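Suppressor protein MPT5 (Saccharomyces cerevisiae, PDB 5BZ1) binds short sequence elements in the 3'-untranslated regions of target mRNAs through its Pumilio-repeat domain and regulates their expression after transcription. Local coordinates at residues A[237-248]-A[297-308]. Residues are numbered along the deposited sequence; the frame is centred on the assembly and turned at random.
Sequences FNRLSNELCQLS and ILLTTIDIFTVN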
loop_
_atom_site.group_PDB
_atom_site.type_symbol
_atom_site.label_atom_id
_atom_site.label_comp_id
_atom_site.label_asym_id
_atom_site.label_seq_id
_atom_site.Cartn_x
_atom_site.Cartn_y
_atom_site.Cartn_z
ATOM N N PHE A 237 0.727 -10.881 -18.293
ATOM C CA PHE A 237 1.553 -11.674 -19.190
ATOM C C PHE A 237 1.474 -11.184 -20.632
ATOM O O PHE A 237 2.474 -11.203 -21.344
ATOM C CB PHE A 237 1.212 -13.162 -19.106
ATOM C CG PHE A 237 2.240 -14.041 -19.757
ATOM C CD1 PHE A 237 3.505 -14.180 -19.195
ATOM C CD2 PHE A 237 1.955 -14.715 -20.933
ATOM C CE1 PHE A 237 4.465 -14.980 -19.792
ATOM C CE2 PHE A 237 2.910 -15.518 -21.538
ATOM C CZ PHE A 237 4.166 -15.651 -20.965
ATOM N N ASN A 238 0.295 -10.744 -21.060
ATOM C CA ASN A 238 0.140 -10.200 -22.408
ATOM C C ASN A 238 0.994 -8.949 -22.620
ATOM O O ASN A 238 1.588 -8.765 -23.682
ATOM C CB ASN A 238 -1.329 -9.895 -22.707
ATOM C CG ASN A 238 -2.175 -11.149 -22.822
ATOM O OD1 ASN A 238 -1.653 -12.249 -22.995
ATOM N ND2 ASN A 238 -3.493 -10.987 -22.730
ATOM N N ARG A 239 1.056 -8.102 -21.598
ATOM C CA ARG A 239 1.787 -6.841 -21.680
ATOM C C ARG A 239 3.300 -7.022 -21.554
ATOM O O ARG A 239 4.070 -6.168 -21.997
ATOM C CB ARG A 239 1.295 -5.868 -20.600
ATOM C CG ARG A 239 0.671 -4.589 -21.150
ATOM C CD ARG A 239 0.580 -3.497 -20.092
ATOM N NE ARG A 239 0.318 -2.185 -20.682
ATOM C CZ ARG A 239 1.239 -1.449 -21.299
ATOM N NH1 ARG A 239 2.481 -1.899 -21.420
ATOM N NH2 ARG A 239 0.921 -0.266 -21.805
ATOM N N LEU A 240 3.721 -8.139 -20.964
ATOM C CA LEU A 240 5.120 -8.327 -20.583
ATOM C C LEU A 240 5.855 -9.486 -21.251
ATOM O O LEU A 240 7.084 -9.498 -21.260
ATOM C CB LEU A 240 5.218 -8.520 -19.075
ATOM C CG LEU A 240 4.634 -7.388 -18.248
ATOM C CD1 LEU A 240 4.588 -7.805 -16.795
ATOM C CD2 LEU A 240 5.454 -6.123 -18.445
ATOM N N SER A 241 5.114 -10.459 -21.779
ATOM C CA SER A 241 5.707 -11.700 -22.289
ATOM C C SER A 241 6.875 -11.468 -23.244
ATOM O O SER A 241 7.875 -12.184 -23.191
ATOM C CB SER A 241 4.650 -12.569 -22.972
ATOM O OG SER A 241 4.038 -11.881 -24.047
ATOM N N ASN A 242 6.747 -10.460 -24.102
ATOM C CA ASN A 242 7.781 -10.143 -25.082
ATOM C C ASN A 242 9.063 -9.576 -24.461
ATOM O O ASN A 242 10.116 -9.582 -25.097
ATOM C CB ASN A 242 7.233 -9.182 -26.142
ATOM C CG ASN A 242 6.311 -9.869 -27.138
ATOM O OD1 ASN A 242 6.535 -11.020 -27.517
ATOM N ND2 ASN A 242 5.269 -9.163 -27.568
ATOM N N GLU A 243 8.968 -9.087 -23.226
ATOM C CA GLU A 243 10.124 -8.538 -22.517
ATOM C C GLU A 243 10.478 -9.366 -21.283
ATOM O O GLU A 243 11.191 -8.893 -20.400
ATOM C CB GLU A 243 9.861 -7.093 -22.075
ATOM C CG GLU A 243 10.065 -6.026 -23.141
ATOM C CD GLU A 243 9.971 -4.617 -22.573
ATOM O OE1 GLU A 243 9.862 -4.479 -21.335
ATOM O OE2 GLU A 243 10.008 -3.649 -23.362
ATOM N N LEU A 244 9.975 -10.596 -21.225
ATOM C CA LEU A 244 10.087 -11.412 -20.018
ATOM C C LEU A 244 11.537 -11.686 -19.628
ATOM O O LEU A 244 11.882 -11.667 -18.445
ATOM C CB LEU A 244 9.317 -12.723 -20.177
ATOM C CG LEU A 244 9.138 -13.566 -18.916
ATOM C CD1 LEU A 244 8.380 -12.773 -17.865
ATOM C CD2 LEU A 244 8.424 -14.883 -19.219
ATOM N N CYS A 245 12.389 -11.929 -20.620
ATOM C CA CYS A 245 13.798 -12.194 -20.349
ATOM C C CYS A 245 14.518 -10.963 -19.799
ATOM O O CYS A 245 15.246 -11.054 -18.807
ATOM C CB CYS A 245 14.512 -12.703 -21.599
ATOM S SG CYS A 245 16.293 -12.911 -21.366
ATOM N N GLN A 246 14.315 -9.814 -20.439
ATOM C CA GLN A 246 14.952 -8.584 -19.979
ATOM C C GLN A 246 14.484 -8.170 -18.583
ATOM O O GLN A 246 15.300 -7.781 -17.746
ATOM C CB GLN A 246 14.729 -7.439 -20.965
ATOM C CG GLN A 246 15.453 -6.154 -20.573
ATOM C CD GLN A 246 16.930 -6.378 -20.268
ATOM O OE1 GLN A 246 17.363 -6.270 -19.118
ATOM N NE2 GLN A 246 17.708 -6.695 -21.300
ATOM N N LEU A 247 13.177 -8.253 -18.340
ATOM C CA LEU A 247 12.612 -7.904 -17.035
ATOM C C LEU A 247 13.188 -8.800 -15.938
ATOM O O LEU A 247 13.434 -8.348 -14.820
ATOM C CB LEU A 247 11.085 -8.003 -17.059
ATOM C CG LEU A 247 10.339 -6.958 -17.894
ATOM C CD1 LEU A 247 8.873 -7.331 -18.054
ATOM C CD2 LEU A 247 10.469 -5.569 -17.281
ATOM N N SER A 248 13.411 -10.067 -16.276
ATOM C CA SER A 248 14.025 -11.022 -15.363
ATOM C C SER A 248 15.463 -10.641 -15.011
ATOM O O SER A 248 15.983 -11.059 -13.977
ATOM C CB SER A 248 14.008 -12.424 -15.977
ATOM O OG SER A 248 12.688 -12.885 -16.167
ATOM N N ILE A 297 0.245 -20.113 -19.591
ATOM C CA ILE A 297 1.255 -19.095 -19.318
ATOM C C ILE A 297 2.529 -19.723 -18.759
ATOM O O ILE A 297 3.637 -19.318 -19.114
ATOM C CB ILE A 297 0.723 -18.029 -18.334
ATOM C CG1 ILE A 297 -0.427 -17.246 -18.966
ATOM C CG2 ILE A 297 1.832 -17.078 -17.900
ATOM C CD1 ILE A 297 -1.095 -16.260 -18.024
ATOM N N LEU A 298 2.367 -20.710 -17.880
ATOM C CA LEU A 298 3.508 -21.404 -17.290
ATOM C C LEU A 298 4.312 -22.121 -18.372
ATOM O O LEU A 298 5.535 -21.993 -18.434
ATOM C CB LEU A 298 3.049 -22.392 -16.215
ATOM C CG LEU A 298 4.141 -23.220 -15.529
ATOM C CD1 LEU A 298 5.204 -22.313 -14.933
ATOM C CD2 LEU A 298 3.558 -24.130 -14.457
ATOM N N LEU A 299 3.616 -22.862 -19.230
ATOM C CA LEU A 299 4.253 -23.566 -20.340
ATOM C C LEU A 299 4.971 -22.591 -21.275
ATOM O O LEU A 299 6.097 -22.843 -21.703
ATOM C CB LEU A 299 3.218 -24.377 -21.122
ATOM C CG LEU A 299 2.563 -25.561 -20.413
ATOM C CD1 LEU A 299 1.553 -26.241 -21.328
ATOM C CD2 LEU A 299 3.620 -26.549 -19.959
ATOM N N THR A 300 4.311 -21.478 -21.580
ATOM C CA THR A 300 4.901 -20.434 -22.412
ATOM C C THR A 300 6.125 -19.818 -21.725
ATOM O O THR A 300 7.123 -19.501 -22.375
ATOM C CB THR A 300 3.868 -19.339 -22.735
ATOM O OG1 THR A 300 2.677 -19.943 -23.258
ATOM C CG2 THR A 300 4.425 -18.348 -23.750
ATOM N N THR A 301 6.041 -19.658 -20.407
ATOM C CA THR A 301 7.141 -19.117 -19.613
ATOM C C THR A 301 8.353 -20.057 -19.626
ATOM O O THR A 301 9.499 -19.606 -19.693
ATOM C CB THR A 301 6.701 -18.841 -18.160
ATOM O OG1 THR A 301 5.708 -17.805 -18.147
ATOM C CG2 THR A 301 7.886 -18.409 -17.305
ATOM N N ILE A 302 8.094 -21.362 -19.565
ATOM C CA ILE A 302 9.161 -22.357 -19.612
ATOM C C ILE A 302 9.859 -22.305 -20.971
ATOM O O ILE A 302 11.085 -22.411 -21.048
ATOM C CB ILE A 302 8.635 -23.782 -19.331
ATOM C CG1 ILE A 302 8.030 -23.866 -17.930
ATOM C CG2 ILE A 302 9.748 -24.813 -19.463
ATOM C CD1 ILE A 302 7.428 -25.220 -17.593
ATOM N N ASP A 303 9.076 -22.133 -22.034
ATOM C CA ASP A 303 9.614 -21.996 -23.387
ATOM C C ASP A 303 10.559 -20.795 -23.497
ATOM O O ASP A 303 11.644 -20.895 -24.067
ATOM C CB ASP A 303 8.477 -21.851 -24.404
ATOM C CG ASP A 303 7.699 -23.142 -24.616
ATOM O OD1 ASP A 303 8.231 -24.226 -24.293
ATOM O OD2 ASP A 303 6.556 -23.069 -25.123
ATOM N N ILE A 304 10.135 -19.661 -22.946
ATOM C CA ILE A 304 10.920 -18.433 -22.993
ATOM C C ILE A 304 12.234 -18.573 -22.218
ATOM O O ILE A 304 13.299 -18.204 -22.714
ATOM C CB ILE A 304 10.115 -17.244 -22.440
ATOM C CG1 ILE A 304 8.893 -16.972 -23.320
ATOM C CG2 ILE A 304 10.983 -16.002 -22.337
ATOM C CD1 ILE A 304 7.972 -15.896 -22.771
ATOM N N PHE A 305 12.151 -19.110 -21.005
ATOM C CA PHE A 305 13.334 -19.341 -20.181
ATOM C C PHE A 305 14.265 -20.383 -20.797
ATOM O O PHE A 305 15.475 -20.345 -20.583
ATOM C CB PHE A 305 12.927 -19.765 -18.767
ATOM C CG PHE A 305 12.589 -18.615 -17.864
ATOM C CD1 PHE A 305 13.201 -18.488 -16.628
ATOM C CD2 PHE A 305 11.664 -17.653 -18.252
ATOM C CE1 PHE A 305 12.895 -17.427 -15.788
ATOM C CE2 PHE A 305 11.356 -16.589 -17.416
ATOM C CZ PHE A 305 11.974 -16.479 -16.186
ATOM N N THR A 306 13.696 -21.314 -21.557
ATOM C CA THR A 306 14.495 -22.327 -22.243
ATOM C C THR A 306 15.286 -21.703 -23.395
ATOM O O THR A 306 16.493 -21.922 -23.521
ATOM C CB THR A 306 13.622 -23.485 -22.763
ATOM O OG1 THR A 306 12.983 -24.135 -21.657
ATOM C CG2 THR A 306 14.467 -24.505 -23.520
ATOM N N VAL A 307 14.601 -20.927 -24.230
ATOM C CA VAL A 307 15.241 -20.222 -25.334
ATOM C C VAL A 307 16.342 -19.281 -24.833
ATOM O O VAL A 307 17.425 -19.212 -25.416
ATOM C CB VAL A 307 14.204 -19.438 -26.173
ATOM C CG1 VAL A 307 14.890 -18.522 -27.172
ATOM C CG2 VAL A 307 13.263 -20.398 -26.900
ATOM N N ASN A 308 16.067 -18.581 -23.736
ATOM C CA ASN A 308 16.985 -17.573 -23.211
ATOM C C ASN A 308 17.836 -18.063 -22.041
ATOM O O ASN A 308 18.372 -17.254 -21.285
ATOM C CB ASN A 308 16.208 -16.320 -22.789
ATOM C CG ASN A 308 15.499 -15.656 -23.949
ATOM O OD1 ASN A 308 16.092 -14.869 -24.687
ATOM N ND2 ASN A 308 14.221 -15.972 -24.118
#
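Phe237 sits as a knob in the hole formed by Ile297, Thr300, Thr301 and Ile304 of helix 288-307. With CG anti to the backbone N (chi1 -166°), the ring is carried alongside Ile297, whose CG2 lies 3.6 Å from the ring centroid of Phe237 in a CH-pi contact centred on one face. Ser241 CB covers the opposite face nearer the rim, while Thr300 CG2 meets the edge in plane. A serine in place of Phe237 would probably leave Ile297 CG2 without its aromatic partner and open a gap between Ile297, Thr300 and Ile304. Further along, Leu244 CD2 packs 3.7 Å from Ile304 CD1, and Leu244 CD2 also meets the edge of the Phe305 ring, 3.8 Å from CE2. The contact belongs to the curved alpha-solenoid of the Pumilio homology domain, near its C-terminal end; here residues 237-248, at the junction of Pumilio repeats 6 and 7, meet helix 288-307, whose C-terminal end enters repeat 8, with helix 253-273 also packing on Ile297. The hydroxyls bordering the rings bond back to their own backbone: Thr301 OG1, 3.5 Å from Phe237 CE1, donates to Ile297 O from above the carbonyl plane, and Ser248 OG, 3.7 Å from Phe305 CZ, to Leu244 O. Asn308 ND2 donates to Ile304 O with an N-H...O angle of 160°, which fixes the amide against the end of its helix, and Cys245 SG packs on Asn308 CB at 3.7 Å.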